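Local coordinates for protein putative RNase YutE (Bacillus subtilis subsp. subtilis str. 168, PDB 1YLM) that is probably an RNase that acts as the toxic component of a putative type VII toxin-antitoxin system and is probably neutralised by its cognate antitoxin YutD, at residues A[60-65]-A[73-78]; A[79-84]-A[126-131]; A[96-99]-A[105-108]; A[27-30]-A[36-39]; A[14-19]-A[47-52]. All coordinates share one frame; numbering follows the deposited sequence.

Interaction 1: residues A[60-65]-A[73-78]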
# COMPACT_ATOMS: atom_id res chain seq x y z
N PHE A 60 -19.85 14.35 9.89
CA PHE A 60 -20.56 15.62 9.70
C PHE A 60 -21.72 15.53 8.70
O PHE A 60 -22.19 16.56 8.27
CB PHE A 60 -19.61 16.74 9.29
CG PHE A 60 -18.73 17.23 10.42
CD1 PHE A 60 -17.38 16.90 10.44
CD2 PHE A 60 -19.26 18.00 11.45
CE1 PHE A 60 -16.56 17.33 11.47
CE2 PHE A 60 -18.46 18.45 12.51
CZ PHE A 60 -17.09 18.12 12.51
N ILE A 61 -22.16 14.32 8.37
CA ILE A 61 -23.29 14.10 7.44
C ILE A 61 -23.13 14.92 6.17
O ILE A 61 -24.04 15.65 5.75
CB ILE A 61 -24.69 14.45 8.06
CG1 ILE A 61 -24.70 14.17 9.56
CG2 ILE A 61 -25.82 13.68 7.32
CD1 ILE A 61 -26.00 14.57 10.25
N MSE A 62 -21.95 14.81 5.56
CA MSE A 62 -21.71 15.45 4.28
C MSE A 62 -22.20 14.52 3.18
O MSE A 62 -22.51 13.34 3.42
CB MSE A 62 -20.21 15.74 4.10
CG MSE A 62 -19.62 16.68 5.16
SE MSE A 62 -17.81 16.95 4.99
CE MSE A 62 -17.54 18.10 6.30
N ARG A 63 -22.25 15.03 1.95
CA ARG A 63 -22.63 14.20 0.81
C ARG A 63 -21.77 12.94 0.77
O ARG A 63 -20.56 12.99 1.03
CB ARG A 63 -22.48 14.99 -0.50
CG ARG A 63 -22.79 14.18 -1.74
CD ARG A 63 -22.95 15.10 -2.93
NE ARG A 63 -23.57 14.40 -4.05
CZ ARG A 63 -24.88 14.34 -4.29
NH1 ARG A 63 -25.74 14.96 -3.48
NH2 ARG A 63 -25.33 13.66 -5.34
N ASP A 64 -22.38 11.82 0.45
CA ASP A 64 -21.65 10.56 0.40
C ASP A 64 -20.83 10.46 -0.90
O ASP A 64 -21.36 10.69 -1.99
CB ASP A 64 -22.64 9.40 0.53
CG ASP A 64 -21.95 8.09 0.76
OD1 ASP A 64 -21.12 7.98 1.68
OD2 ASP A 64 -22.25 7.14 0.01
N PRO A 65 -19.52 10.14 -0.79
CA PRO A 65 -18.67 9.97 -1.97
C PRO A 65 -18.97 8.67 -2.71
O PRO A 65 -19.10 7.61 -2.08
CB PRO A 65 -17.26 9.92 -1.37
CG PRO A 65 -17.44 9.40 -0.00
CD PRO A 65 -18.77 9.92 0.46
N ASP A 73 -13.63 16.84 -3.48
CA ASP A 73 -14.68 17.70 -4.00
C ASP A 73 -15.72 18.01 -2.93
O ASP A 73 -16.19 19.13 -2.81
CB ASP A 73 -15.32 17.06 -5.23
CG ASP A 73 -14.39 17.07 -6.45
OD1 ASP A 73 -13.47 17.92 -6.50
OD2 ASP A 73 -14.58 16.21 -7.35
N ILE A 74 -16.05 17.02 -2.12
CA ILE A 74 -17.02 17.21 -1.03
C ILE A 74 -16.45 18.11 0.07
O ILE A 74 -17.12 19.05 0.53
CB ILE A 74 -17.53 15.84 -0.50
CG1 ILE A 74 -18.39 15.14 -1.57
CG2 ILE A 74 -18.33 16.05 0.82
CD1 ILE A 74 -18.38 13.62 -1.45
N LEU A 75 -15.19 17.88 0.44
CA LEU A 75 -14.49 18.75 1.41
C LEU A 75 -14.39 20.19 0.92
O LEU A 75 -14.48 21.14 1.71
CB LEU A 75 -13.10 18.19 1.73
CG LEU A 75 -13.10 16.83 2.44
CD1 LEU A 75 -11.67 16.32 2.71
CD2 LEU A 75 -13.89 16.88 3.75
N VAL A 76 -14.23 20.37 -0.39
CA VAL A 76 -14.24 21.70 -0.99
C VAL A 76 -15.65 22.33 -0.87
O VAL A 76 -15.77 23.47 -0.40
CB VAL A 76 -13.74 21.66 -2.46
CG1 VAL A 76 -14.01 22.97 -3.18
CG2 VAL A 76 -12.24 21.34 -2.50
N ASP A 77 -16.67 21.60 -1.30
CA ASP A 77 -18.07 22.04 -1.20
C ASP A 77 -18.42 22.49 0.23
O ASP A 77 -19.12 23.48 0.42
CB ASP A 77 -19.03 20.91 -1.60
CG ASP A 77 -19.00 20.59 -3.09
OD1 ASP A 77 -18.48 21.40 -3.90
OD2 ASP A 77 -19.52 19.52 -3.45
N GLU A 78 -17.89 21.76 1.22
CA GLU A 78 -18.20 22.01 2.63
C GLU A 78 -17.26 23.03 3.25
O GLU A 78 -17.33 23.32 4.46
CB GLU A 78 -18.17 20.69 3.42
CG GLU A 78 -19.29 19.75 3.09
CD GLU A 78 -20.65 20.16 3.66
OE1 GLU A 78 -20.70 21.05 4.54
OE2 GLU A 78 -21.66 19.57 3.24
O HOH W 1 -21.72 17.80 1.38
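E78 OE2 and the backbone N of R63 meet through one water: the water donates to E78 OE2 at 2.6 Å and accepts from R63 N at 2.9 Å. No direct hydrogen bond joins 60-65 to 73-78, so this bridge supplies the polar link. E78 reaches it because the bend at chi2 (-75°) turns CD and the carboxylate back past CG of M62, a selenomethionine. The two side chains cross obliquely, with M62 SE 3.7 Å from E78 CG. Beyond CG the M62 chain runs straight (chi2 177°, chi3 178°), passing the aliphatic part of E78 and bringing SE to 4.1 Å from L75 CD2. Nearer the backbone, M62 CB lies 3.8 Å from I74 CG2. I74 buries the largest area of any residue here, 92 Å². Its CD1 approaches R63 O at 3.4 Å and also meets P65, where CB is 3.9 Å from I74 CD1 and the two side chains cross at about a right angle. The loop after helix 32-59 is thus laid against the C-terminal part of the short helix 71-77, while I57 of helix 32-59 touches M62, P65 and I74. Chemically the contact is divided: M62 and I74 supply more than half of the buried area, and E78 turns its methylenes to M62 while directing OE2 to the water that satisfies R63 N.

Interaction 2: residues A[79-84]-A[126-131]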
# COMPACT_ATOMS: atom_id res chain seq x y z
N LYS A 79 -16.39 23.60 2.42
CA LYS A 79 -15.44 24.63 2.82
C LYS A 79 -14.47 24.17 3.93
O LYS A 79 -14.06 24.95 4.79
CB LYS A 79 -16.17 25.92 3.23
CG LYS A 79 -16.51 26.86 2.07
CD LYS A 79 -17.66 26.37 1.22
CE LYS A 79 -17.96 27.37 0.10
NZ LYS A 79 -18.50 26.70 -1.13
N VAL A 80 -14.13 22.88 3.90
CA VAL A 80 -13.08 22.35 4.75
C VAL A 80 -11.71 22.82 4.24
O VAL A 80 -10.87 23.26 5.03
CB VAL A 80 -13.13 20.81 4.87
CG1 VAL A 80 -12.07 20.32 5.83
CG2 VAL A 80 -14.52 20.34 5.33
N VAL A 81 -11.48 22.69 2.93
CA VAL A 81 -10.26 23.18 2.29
C VAL A 81 -10.66 24.14 1.15
O VAL A 81 -11.82 24.13 0.71
CB VAL A 81 -9.40 22.00 1.73
CG1 VAL A 81 -8.96 21.06 2.85
CG2 VAL A 81 -10.14 21.24 0.63
N THR A 82 -9.71 24.96 0.66
CA THR A 82 -9.98 25.81 -0.50
C THR A 82 -10.12 24.97 -1.79
O THR A 82 -9.66 23.83 -1.84
CB THR A 82 -8.91 26.92 -0.72
OG1 THR A 82 -7.68 26.34 -1.14
CG2 THR A 82 -8.66 27.72 0.55
N GLU A 83 -10.77 25.54 -2.80
CA GLU A 83 -10.85 24.92 -4.12
C GLU A 83 -9.46 24.58 -4.66
O GLU A 83 -9.25 23.48 -5.16
CB GLU A 83 -11.60 25.81 -5.13
CG GLU A 83 -11.92 25.09 -6.45
CD GLU A 83 -12.90 25.83 -7.35
OE1 GLU A 83 -13.52 26.84 -6.91
OE2 GLU A 83 -13.08 25.38 -8.51
N LYS A 84 -8.53 25.53 -4.57
CA LYS A 84 -7.17 25.27 -5.08
C LYS A 84 -6.44 24.17 -4.29
O LYS A 84 -5.81 23.30 -4.88
CB LYS A 84 -6.32 26.55 -5.19
CG LYS A 84 -6.24 27.33 -3.91
CD LYS A 84 -5.00 28.21 -3.83
CE LYS A 84 -4.47 28.27 -2.38
NZ LYS A 84 -5.57 28.21 -1.36
N PRO A 126 -3.70 19.24 7.61
CA PRO A 126 -4.04 19.04 9.03
C PRO A 126 -4.59 20.30 9.71
O PRO A 126 -5.50 20.21 10.53
CB PRO A 126 -2.69 18.66 9.68
CG PRO A 126 -1.83 18.20 8.57
CD PRO A 126 -2.29 18.92 7.33
N LYS A 127 -4.03 21.46 9.37
CA LYS A 127 -4.53 22.73 9.91
C LYS A 127 -6.01 22.96 9.54
O LYS A 127 -6.81 23.33 10.40
CB LYS A 127 -3.68 23.90 9.40
CG LYS A 127 -2.18 23.78 9.70
CD LYS A 127 -1.40 25.00 9.14
CE LYS A 127 -2.02 26.33 9.61
NZ LYS A 127 -1.01 27.47 9.67
N ARG A 128 -6.35 22.76 8.27
CA ARG A 128 -7.74 22.89 7.81
C ARG A 128 -8.67 21.96 8.58
O ARG A 128 -9.74 22.37 9.03
CB ARG A 128 -7.86 22.56 6.31
CG ARG A 128 -7.06 23.46 5.40
CD ARG A 128 -7.67 24.84 5.20
NE ARG A 128 -6.76 25.64 4.37
CZ ARG A 128 -5.80 26.43 4.85
NH1 ARG A 128 -5.63 26.59 6.16
NH2 ARG A 128 -5.01 27.09 4.00
N ILE A 129 -8.27 20.69 8.70
CA ILE A 129 -9.08 19.72 9.43
C ILE A 129 -9.28 20.13 10.90
O ILE A 129 -10.40 20.08 11.42
CB ILE A 129 -8.52 18.28 9.38
CG1 ILE A 129 -8.39 17.77 7.92
CG2 ILE A 129 -9.39 17.35 10.19
CD1 ILE A 129 -9.72 17.75 7.11
N ARG A 130 -8.19 20.49 11.57
CA ARG A 130 -8.27 20.88 12.97
C ARG A 130 -9.12 22.11 13.20
O ARG A 130 -9.87 22.13 14.16
CB ARG A 130 -6.89 21.08 13.57
CG ARG A 130 -6.11 19.82 13.77
CD ARG A 130 -4.73 20.18 14.29
NE ARG A 130 -3.89 19.01 14.36
CZ ARG A 130 -2.76 18.85 13.70
NH1 ARG A 130 -2.26 19.83 12.94
NH2 ARG A 130 -2.10 17.72 13.85
N SER A 131 -9.00 23.13 12.33
CA SER A 131 -9.83 24.35 12.44
C SER A 131 -11.30 24.00 12.32
O SER A 131 -12.13 24.51 13.07
CB SER A 131 -9.48 25.40 11.37
OG SER A 131 -8.11 25.74 11.41
O HOH W 2 -11.11 24.21 7.67
O HOH W 3 -4.43 28.40 1.06
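R128, with 75 Å² buried, lays its aliphatic stem against the V80-V81 turn. R128 CB is 3.3 Å from V80 O, a van der Waals approach to a carbonyl. The bend at chi2 (-76°) then brings CD back to the same oxygen, with R128 CD 3.6 Å from V80 O, instead of letting the chain run straight out from the helix. V81 CG1 packs on the stem at 3.9 Å from R128 CB, the two side chains crossing at about a right angle. V80, with 55 Å² buried, takes part with both its carbonyl and its side chain. The carbonyl shares a water with the backbone of the helix, the water donating to V80 O at 2.8 Å and to R128 O at 2.7 Å, while V80 CG1 meets I129 CD1 at 3.7 Å. No direct hydrogen bond crosses between the segments. The guanidinium of R128 finds its main partner in E85, by a salt bridge from NH2. A second water accepts from K84 NZ and, weakly, from R128 NH2, so it lies between two like charges 5.5 Å apart. The connection 79-82, which opens with a Schellman motif at K79 and ends with T82 as N-cap of helix 83-93, is thereby set against helix 119-137. V80 and V81 also touch helix 71-77, and I129 reaches both helix 6-23 and helix 32-59.

Interaction 3: residues A[96-99]-A[105-108]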
# COMPACT_ATOMS: atom_id res chain seq x y z
N ARG A 96 -2.49 7.16 -6.40
CA ARG A 96 -2.80 6.02 -5.54
C ARG A 96 -2.81 4.70 -6.31
O ARG A 96 -2.23 3.73 -5.86
CB ARG A 96 -4.13 6.20 -4.82
CG ARG A 96 -4.33 5.18 -3.69
CD ARG A 96 -5.75 5.28 -3.11
NE ARG A 96 -5.93 4.35 -1.99
CZ ARG A 96 -6.46 3.13 -2.07
NH1 ARG A 96 -6.89 2.64 -3.24
NH2 ARG A 96 -6.56 2.39 -0.98
N LYS A 97 -3.48 4.67 -7.46
CA LYS A 97 -3.60 3.41 -8.21
C LYS A 97 -2.22 2.85 -8.61
O LYS A 97 -2.00 1.64 -8.54
CB LYS A 97 -4.49 3.59 -9.45
CG LYS A 97 -4.76 2.31 -10.23
CD LYS A 97 -5.58 2.62 -11.50
CE LYS A 97 -6.03 1.34 -12.23
NZ LYS A 97 -6.94 1.67 -13.40
N THR A 98 -1.31 3.74 -9.00
CA THR A 98 0.06 3.33 -9.31
C THR A 98 0.75 2.72 -8.09
O THR A 98 1.43 1.69 -8.20
CB THR A 98 0.88 4.51 -9.87
OG1 THR A 98 0.25 4.98 -11.08
CG2 THR A 98 2.30 4.05 -10.20
N LEU A 99 0.58 3.35 -6.94
CA LEU A 99 1.23 2.88 -5.71
C LEU A 99 0.68 1.57 -5.18
O LEU A 99 1.46 0.74 -4.68
CB LEU A 99 1.19 3.96 -4.63
CG LEU A 99 2.17 5.11 -4.86
CD1 LEU A 99 1.79 6.30 -3.97
CD2 LEU A 99 3.62 4.67 -4.59
N LEU A 105 4.82 -0.03 -12.12
CA LEU A 105 4.96 1.26 -12.82
C LEU A 105 5.37 2.43 -11.92
O LEU A 105 5.63 3.54 -12.41
CB LEU A 105 3.64 1.59 -13.54
CG LEU A 105 2.98 0.43 -14.30
CD1 LEU A 105 1.78 0.91 -15.12
CD2 LEU A 105 4.02 -0.29 -15.18
N ALA A 106 5.44 2.20 -10.61
CA ALA A 106 5.78 3.29 -9.68
C ALA A 106 7.14 3.91 -10.03
O ALA A 106 8.10 3.21 -10.34
CB ALA A 106 5.76 2.80 -8.22
N ASP A 107 7.18 5.24 -10.00
CA ASP A 107 8.36 6.01 -10.40
C ASP A 107 8.62 7.01 -9.28
O ASP A 107 7.93 8.01 -9.17
CB ASP A 107 8.08 6.72 -11.75
CG ASP A 107 9.22 7.66 -12.21
OD1 ASP A 107 10.14 7.99 -11.44
OD2 ASP A 107 9.16 8.09 -13.39
N SER A 108 9.60 6.71 -8.44
CA SER A 108 9.87 7.55 -7.28
C SER A 108 10.29 8.99 -7.61
O SER A 108 10.01 9.90 -6.84
CB SER A 108 10.88 6.88 -6.33
OG SER A 108 10.21 5.88 -5.58
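T98 meets L105 and A106 through its methyl group, and the interaction is entirely van der Waals. T98 CG2 lies 3.6 Å from A106 CA and 3.9 Å from L105 C, so it rests against the backbone at the junction of these two residues. Side-chain approaches are longer: T98 CG2 to A106 CB is 4.2 Å. With chi1 at -60° the methyl stands anti to the backbone N of T98, which carries it out to the returning chain and sets OG1 in the position anti to the carbonyl carbon. The buried area is small, 127 Å² in all, with T98 and A106 contributing most.

Polar bonds lie around the contact. R96, the active-site residue by similarity, is held by a salt bridge from its NE to E47 and a cation-pi contact with Y68. D107 occupies the N-cap position of helix 108-117, although its OD1 bonds to the N of G109 and E110 are weak.

The contact closes the short connection from helix 96-100, which carries the start of the segment corresponding, by similarity, to the RX(4)HXY motif, to helix 108-117. Helix 32-59 lies beside both segments, with Q39 touching L99 and A106, while L99 O accepts a hydrogen bond from R40 of the second subunit.

Interaction 4: residues A[27-30]-A[36-39]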
# COMPACT_ATOMS: atom_id res chain seq x y z
N THR A 27 17.39 13.26 2.90
CA THR A 27 17.58 11.89 2.37
C THR A 27 17.98 12.20 0.91
O THR A 27 17.30 13.02 0.29
CB THR A 27 16.28 11.10 2.54
OG1 THR A 27 15.87 11.20 3.92
CG2 THR A 27 16.46 9.65 2.19
N ASP A 28 19.01 11.58 0.30
CA ASP A 28 18.88 10.42 -0.67
C ASP A 28 17.64 9.59 -1.04
O ASP A 28 17.59 8.38 -0.80
CB ASP A 28 20.17 9.58 -0.78
CG ASP A 28 20.57 9.33 -2.25
OD1 ASP A 28 19.92 9.92 -3.15
OD2 ASP A 28 21.52 8.56 -2.51
N TRP A 29 16.73 10.23 -1.76
CA TRP A 29 15.58 9.56 -2.33
C TRP A 29 15.95 8.73 -3.56
O TRP A 29 15.10 8.08 -4.15
CB TRP A 29 14.49 10.57 -2.68
CG TRP A 29 14.07 11.39 -1.51
CD1 TRP A 29 14.22 12.73 -1.37
CD2 TRP A 29 13.45 10.92 -0.30
NE1 TRP A 29 13.73 13.14 -0.15
CE2 TRP A 29 13.24 12.05 0.52
CE3 TRP A 29 13.05 9.66 0.16
CZ2 TRP A 29 12.64 11.95 1.78
CZ3 TRP A 29 12.46 9.57 1.41
CH2 TRP A 29 12.26 10.70 2.21
N GLN A 30 17.22 8.75 -3.91
CA GLN A 30 17.64 8.10 -5.14
C GLN A 30 18.50 6.83 -5.15
O GLN A 30 18.39 6.13 -6.18
CB GLN A 30 18.42 9.11 -6.04
CG GLN A 30 17.72 10.44 -6.34
CD GLN A 30 17.90 10.89 -7.78
OE1 GLN A 30 18.44 11.97 -8.05
NE2 GLN A 30 17.45 10.05 -8.72
N LEU A 36 12.12 3.31 -2.26
CA LEU A 36 11.14 2.50 -1.57
C LEU A 36 10.50 3.30 -0.44
O LEU A 36 9.28 3.27 -0.28
CB LEU A 36 11.79 1.24 -1.02
CG LEU A 36 12.09 0.15 -2.04
CD1 LEU A 36 13.05 -0.84 -1.35
CD2 LEU A 36 10.81 -0.55 -2.49
N ALA A 37 11.33 4.01 0.33
CA ALA A 37 10.81 4.84 1.44
C ALA A 37 9.87 5.92 0.91
O ALA A 37 8.83 6.19 1.52
CB ALA A 37 11.94 5.47 2.25
N LEU A 38 10.24 6.55 -0.20
CA LEU A 38 9.43 7.62 -0.77
C LEU A 38 8.09 7.07 -1.26
O LEU A 38 7.06 7.72 -1.07
CB LEU A 38 10.15 8.34 -1.91
CG LEU A 38 9.46 9.57 -2.50
CD1 LEU A 38 9.16 10.64 -1.43
CD2 LEU A 38 10.36 10.11 -3.60
N GLN A 39 8.09 5.89 -1.84
CA GLN A 39 6.80 5.23 -2.22
C GLN A 39 5.89 5.00 -1.00
O GLN A 39 4.68 5.24 -1.06
CB GLN A 39 7.04 3.92 -2.98
CG GLN A 39 7.64 4.13 -4.38
CD GLN A 39 8.13 2.84 -5.01
OE1 GLN A 39 7.79 1.75 -4.56
NE2 GLN A 39 8.92 2.96 -6.06
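W29 has atoms over both faces of its indole, from residues of different origin: T27 CB, from its own loop, stands 3.7 Å above the plane over the ring centre, and L38 CD1, from the helix, covers the opposite face at 4.3 Å, offset toward the rim. The nearest approach across the contact belongs to the six-membered part of the indole, with W29 CE3 3.8 Å from L38 CB. The two side chains cross at about a right angle. A37 comes from another direction, its CB lying near the ring plane at the edge, 4.2 Å from W29 CZ3. In L38, chi1 of -174° combined with chi2 of 57° brings CD1 over the indole. In the loop, D28 OD1 accepts from Q30 N at 3.0 Å, forming an Asx turn around W29. The donor approaches from above the carboxylate plane. This packing folds the connection between helices 6-23 and 32-59 back onto the first part of the latter, where the indole also meets Y112 of helix 108-117 with the two ring planes at about 45°. L38 touches Y112 and I115 of that helix, and I33 of the second subunit packs against T27, W29 and A37.

Interaction 5: residues A[14-19]-A[47-52]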
# COMPACT_ATOMS: atom_id res chain seq x y z
N GLY A 14 -1.59 13.43 13.12
CA GLY A 14 -0.24 13.40 13.71
C GLY A 14 0.70 12.51 12.92
O GLY A 14 1.85 12.88 12.66
N PHE A 15 0.21 11.32 12.56
CA PHE A 15 0.96 10.37 11.75
C PHE A 15 1.34 11.00 10.41
O PHE A 15 2.50 10.94 9.99
CB PHE A 15 0.08 9.15 11.51
CG PHE A 15 0.76 8.02 10.79
CD1 PHE A 15 1.54 7.09 11.50
CD2 PHE A 15 0.58 7.85 9.42
CE1 PHE A 15 2.14 6.01 10.82
CE2 PHE A 15 1.18 6.78 8.74
CZ PHE A 15 1.96 5.87 9.44
N PHE A 16 0.34 11.56 9.74
CA PHE A 16 0.52 12.33 8.50
C PHE A 16 1.65 13.36 8.61
O PHE A 16 2.55 13.42 7.77
CB PHE A 16 -0.81 13.01 8.15
CG PHE A 16 -0.76 13.90 6.93
CD1 PHE A 16 -1.02 13.38 5.66
CD2 PHE A 16 -0.49 15.26 7.06
CE1 PHE A 16 -1.00 14.21 4.52
CE2 PHE A 16 -0.45 16.09 5.93
CZ PHE A 16 -0.71 15.57 4.66
N GLU A 17 1.59 14.19 9.65
CA GLU A 17 2.58 15.24 9.83
C GLU A 17 4.00 14.66 10.00
O GLU A 17 4.98 15.18 9.44
CB GLU A 17 2.17 16.13 11.00
CG GLU A 17 1.04 17.11 10.59
CD GLU A 17 0.55 17.99 11.73
OE1 GLU A 17 0.44 17.50 12.87
OE2 GLU A 17 0.22 19.18 11.46
N HIS A 18 4.11 13.56 10.74
CA HIS A 18 5.40 12.88 10.87
C HIS A 18 5.94 12.45 9.50
O HIS A 18 7.12 12.69 9.19
CB HIS A 18 5.31 11.69 11.83
CG HIS A 18 6.64 11.05 12.12
ND1 HIS A 18 7.65 11.71 12.80
CD2 HIS A 18 7.14 9.84 11.79
CE1 HIS A 18 8.70 10.91 12.89
NE2 HIS A 18 8.42 9.77 12.28
N GLN A 19 5.09 11.85 8.66
CA GLN A 19 5.56 11.38 7.34
C GLN A 19 5.96 12.57 6.46
O GLN A 19 6.97 12.50 5.72
CB GLN A 19 4.53 10.52 6.61
CG GLN A 19 3.84 9.36 7.40
CD GLN A 19 4.73 8.63 8.41
OE1 GLN A 19 4.40 8.56 9.59
NE2 GLN A 19 5.83 8.10 7.95
N GLU A 47 -3.41 7.90 1.87
CA GLU A 47 -4.34 7.14 2.72
C GLU A 47 -4.85 7.97 3.90
O GLU A 47 -6.04 7.91 4.23
CB GLU A 47 -3.72 5.84 3.23
CG GLU A 47 -3.52 4.72 2.19
CD GLU A 47 -4.68 4.58 1.20
OE1 GLU A 47 -5.74 3.96 1.51
OE2 GLU A 47 -4.51 5.10 0.10
N CYS A 48 -3.94 8.73 4.53
CA CYS A 48 -4.30 9.62 5.63
C CYS A 48 -5.32 10.66 5.17
O CYS A 48 -6.28 10.95 5.90
CB CYS A 48 -3.08 10.34 6.17
SG CYS A 48 -1.95 9.33 7.20
N ILE A 49 -5.11 11.23 3.98
CA ILE A 49 -6.06 12.23 3.46
C ILE A 49 -7.42 11.59 3.20
O ILE A 49 -8.45 12.14 3.60
CB ILE A 49 -5.54 12.93 2.20
CG1 ILE A 49 -4.31 13.79 2.53
CG2 ILE A 49 -6.66 13.76 1.53
CD1 ILE A 49 -3.50 14.19 1.26
N LEU A 50 -7.42 10.45 2.52
CA LEU A 50 -8.68 9.78 2.17
C LEU A 50 -9.45 9.31 3.41
O LEU A 50 -10.67 9.48 3.48
CB LEU A 50 -8.42 8.59 1.25
CG LEU A 50 -7.87 8.96 -0.14
CD1 LEU A 50 -7.59 7.72 -0.95
CD2 LEU A 50 -8.80 9.94 -0.90
N ASP A 51 -8.72 8.73 4.36
CA ASP A 51 -9.31 8.19 5.59
C ASP A 51 -9.88 9.33 6.43
O ASP A 51 -11.03 9.24 6.90
CB ASP A 51 -8.27 7.38 6.39
CG ASP A 51 -8.04 5.97 5.81
OD1 ASP A 51 -8.87 5.51 5.01
OD2 ASP A 51 -7.04 5.33 6.18
N THR A 52 -9.10 10.40 6.57
CA THR A 52 -9.57 11.61 7.28
C THR A 52 -10.79 12.22 6.59
O THR A 52 -11.81 12.54 7.24
CB THR A 52 -8.44 12.66 7.44
OG1 THR A 52 -7.40 12.10 8.27
CG2 THR A 52 -8.98 13.92 8.13
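C48 forms a sulfur-aromatic contact with F15: C48 SG sits at the ring edge, 5.0 Å from the F15 centroid and 80° off the ring normal, with F15 CD2 as its nearest ring atom at 3.7 Å. An extended chi1 of F15 (-175°) carries the phenyl toward the facing helix.

Apolar contacts carry the rest. F16 CD1 lies 3.7 Å from C48 CB, and F16 CE1 is 3.9 Å from I49 CG1. Both approaches to the F16 ring are oblique. C48 is thus shared: SG reaches the F15 edge and also F16 CB, 4.0 Å from C48 SG, while C48 CB lies by the F16 ring.

These residues join helices 6-23 and 32-59 in the all-helical HepT-like fold. Over the two short segments the helices run nearly antiparallel, at 160° between their N-to-C directions, with axes 10.2 Å apart at closest approach; F16 and C48 have the nearest CA atoms.

No hydrogen bond crosses between the two segments. Within 47-52, T52 OG1 donates to C48 O at 2.9 Å, tilted from the carbonyl plane, while T52 N reaches the same oxygen from the opposite face. Helix 119-137 adds P126 against F16, and L122 and F125 against I49. From the second subunit, L104 packs on F15 and Y103 on C48, and Y103 OH of that subunit is hydrogen-bonded to D51 OD2.

Interactions 2, 4 and 5 are buried, interaction 1 is partly buried, and interaction 3 lies at the surface. Interaction 5 is nearest the chain centre, about 5 Å between centres, and is the one that pairs two helices side by side. Each of the others sets a loop or connection against a helix. Water bridges occur in interactions 1 and 2, which touch through a probable hydrogen bond between L75 O and V80 N, whereas interactions 3, 4 and 5 have only apolar or sulfur-aromatic contacts across their segments. Interactions 4 and 5 share helix 32-59, and interactions 3, 4 and 5 all reach the second subunit. A salt bridge from E17 to R130 joins interaction 5 to interaction 2.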